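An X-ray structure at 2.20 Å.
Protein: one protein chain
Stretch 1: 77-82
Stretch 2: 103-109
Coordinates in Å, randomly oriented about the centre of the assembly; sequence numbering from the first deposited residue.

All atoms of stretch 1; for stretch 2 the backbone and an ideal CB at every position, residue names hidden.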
# COMPACT_ATOMS: atom_id res chain seq x y z
N GLY A 77 25.20 15.69 6.41
CA GLY A 77 24.21 14.63 6.32
C GLY A 77 23.27 14.57 7.52
O GLY A 77 22.12 14.16 7.37
N TYR A 78 23.76 14.97 8.70
CA TYR A 78 23.00 14.88 9.96
C TYR A 78 23.20 16.09 10.88
O TYR A 78 24.23 16.71 10.82
CB TYR A 78 23.38 13.60 10.71
CG TYR A 78 23.21 12.35 9.87
CD1 TYR A 78 21.97 11.81 9.67
CD2 TYR A 78 24.31 11.73 9.28
CE1 TYR A 78 21.78 10.68 8.91
CE2 TYR A 78 24.14 10.59 8.48
CZ TYR A 78 22.87 10.06 8.33
OH TYR A 78 22.67 8.93 7.58
N PRO A 79 22.18 16.46 11.70
CA PRO A 79 22.41 17.62 12.56
C PRO A 79 23.24 17.35 13.81
O PRO A 79 23.64 18.31 14.46
CB PRO A 79 20.98 18.04 12.97
CG PRO A 79 20.23 16.73 13.03
CD PRO A 79 20.79 15.95 11.84
N ILE A 80 23.49 16.08 14.15
CA ILE A 80 24.07 15.79 15.45
C ILE A 80 25.48 16.35 15.69
O ILE A 80 25.74 16.96 16.71
CB ILE A 80 24.02 14.29 15.83
CG1 ILE A 80 22.57 13.78 15.87
CG2 ILE A 80 24.73 14.05 17.13
CD1 ILE A 80 21.52 14.76 16.46
N LEU A 81 26.40 16.09 14.78
CA LEU A 81 27.77 16.55 15.01
C LEU A 81 27.90 18.07 14.94
O LEU A 81 28.62 18.61 15.75
CB LEU A 81 28.81 15.77 14.16
CG LEU A 81 28.92 14.27 14.54
CD1 LEU A 81 29.83 13.49 13.60
CD2 LEU A 81 29.38 14.05 15.97
N PRO A 82 27.20 18.75 13.99
CA PRO A 82 27.13 20.20 14.06
C PRO A 82 26.51 20.70 15.36
O PRO A 82 27.04 21.65 15.98
CB PRO A 82 26.23 20.56 12.86
CG PRO A 82 26.34 19.45 11.94
CD PRO A 82 26.49 18.24 12.80
N UNK A 103 27.18 7.45 18.86
CA UNK A 103 27.04 7.67 17.43
C UNK A 103 25.78 8.56 17.18
O UNK A 103 24.91 8.73 18.06
CB UNK A 103 26.94 6.33 16.69
N UNK A 104 25.71 9.12 15.98
CA UNK A 104 24.59 9.94 15.54
C UNK A 104 23.20 9.29 15.71
O UNK A 104 22.30 9.90 16.31
CB UNK A 104 24.80 10.30 14.07
N UNK A 105 23.03 8.05 15.22
CA UNK A 105 21.72 7.36 15.41
C UNK A 105 21.30 7.13 16.87
O UNK A 105 20.09 7.01 17.19
CB UNK A 105 21.77 6.00 14.71
N UNK A 106 22.28 7.05 17.77
CA UNK A 106 21.95 6.98 19.20
C UNK A 106 21.17 8.22 19.63
O UNK A 106 20.14 8.13 20.25
CB UNK A 106 23.22 6.84 20.04
N UNK A 107 21.71 9.39 19.28
CA UNK A 107 21.13 10.65 19.72
C UNK A 107 19.81 10.90 19.02
O UNK A 107 18.83 11.34 19.67
CB UNK A 107 22.10 11.81 19.46
N UNK A 108 19.77 10.60 17.71
CA UNK A 108 18.55 10.78 16.88
C UNK A 108 17.42 9.80 17.23
O UNK A 108 16.26 10.21 17.28
CB UNK A 108 18.91 10.62 15.40
N UNK A 109 17.76 8.53 17.50
CA UNK A 109 16.78 7.53 17.96
C UNK A 109 16.22 7.89 19.33
O UNK A 109 15.01 7.86 19.57
CB UNK A 109 17.42 6.14 18.01

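Position 103 lies just before a helix, with extended backbone angles, and its CA-to-CB bond points away from stretch 1, which offers it nothing within reach. The N-cap site favours Ser, Thr, Asp or Asn, whose short polar side chains can accept a bond from a free helical NH. Thr-103 is deposited, but its side chain makes no capping bond.

Position 104 opens the helix and faces stretch 1. The CA of 104 is 5.9 Å from Ile-80 CA, and its ideal CB sits 4.4 Å from Ile-80 CB and 4.9 Å from Tyr-78 CB. So narrow a gap suits a small or beta-branched residue, such as Ala, Val, Ser or Thr; the backbone N of Leu-81, which finds no acceptor within stretch 1, makes a polar atom on this side tolerable. Thr-104 offers both a methyl and a hydroxyl. Its CG2 packs 3.7 Å from Tyr-78 CB and 3.7 Å from Ile-80 CG1, while OG1 lies on the side of Leu-81, 4.2 Å from its CG. A water accepts a hydrogen bond from Leu-81 N (2.9 Å to the water O) and makes a weak one with Thr-104 OG1 (3.4 Å to the same O), so the two stretches are linked through solvent without any direct hydrogen bond.

Position 105 points away, and stretch 1 sets no requirement; many helix-compatible residues would do. It is Gln-105, whose amide is bonded elsewhere in the structure.

Position 106 is out of reach. Three residues into the turn, an acidic or amide side chain could fold back to the backbone NH of 103, and Asp-106 does so, its OD2 accepting from Thr-103 N at 3.2 Å in an almost straight line.

Position 107 directs its CB toward Ile-80, with the ideal CB 4.1 Å from CG1. An aliphatic residue such as Val, Ile or Leu fits. In Ile-107, CG2 meets Ile-80 CD1 at 4.0 Å, while the longer branch, ending in CD1, leads away from stretch 1.

Position 108, one turn after 104, points toward stretch 1, but its ideal CB is 4.9 Å from Ile-80 CG1, leaving room for a longer apolar chain such as Leu or Met to extend past Ile-80 toward Pro-79 and Tyr-78. Met-108 does this: CG lies 3.5 Å from Ile-80 CG1, SD approaches Tyr-78 CD1 at 3.9 Å, oblique to the ring, and CE reaches Pro-79 CD at 4.2 Å.

Position 109 is beyond reach, with no constraint from stretch 1. Asp-109 has its carboxylate bonded elsewhere.

Stretch 2 (103-109) TTQDIMD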
# COMPACT_ATOMS: atom_id res chain seq x y z
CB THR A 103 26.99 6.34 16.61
OG1 THR A 103 27.12 6.64 15.20
CG2 THR A 103 25.66 5.58 16.81
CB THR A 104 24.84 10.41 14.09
OG1 THR A 104 25.95 11.31 14.11
CG2 THR A 104 23.62 11.13 13.49
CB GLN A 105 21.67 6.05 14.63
CG GLN A 105 20.25 5.60 14.33
CD GLN A 105 20.17 4.22 13.70
OE1 GLN A 105 21.20 3.59 13.41
NE2 GLN A 105 18.95 3.74 13.48
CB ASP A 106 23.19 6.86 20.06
CG ASP A 106 23.89 5.55 19.89
OD1 ASP A 106 23.27 4.57 19.44
OD2 ASP A 106 25.08 5.51 20.24
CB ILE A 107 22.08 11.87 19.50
CG1 ILE A 107 23.48 11.61 20.07
CG2 ILE A 107 21.47 13.13 20.13
CD1 ILE A 107 23.55 11.23 21.58
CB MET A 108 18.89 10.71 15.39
CG MET A 108 19.78 11.86 14.91
SD MET A 108 20.17 11.88 13.12
CE MET A 108 18.56 12.45 12.53
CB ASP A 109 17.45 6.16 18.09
CG ASP A 109 17.37 5.31 16.81
OD1 ASP A 109 16.80 5.75 15.80
OD2 ASP A 109 17.89 4.17 16.82
O HOH W 1 25.87 14.37 12.56
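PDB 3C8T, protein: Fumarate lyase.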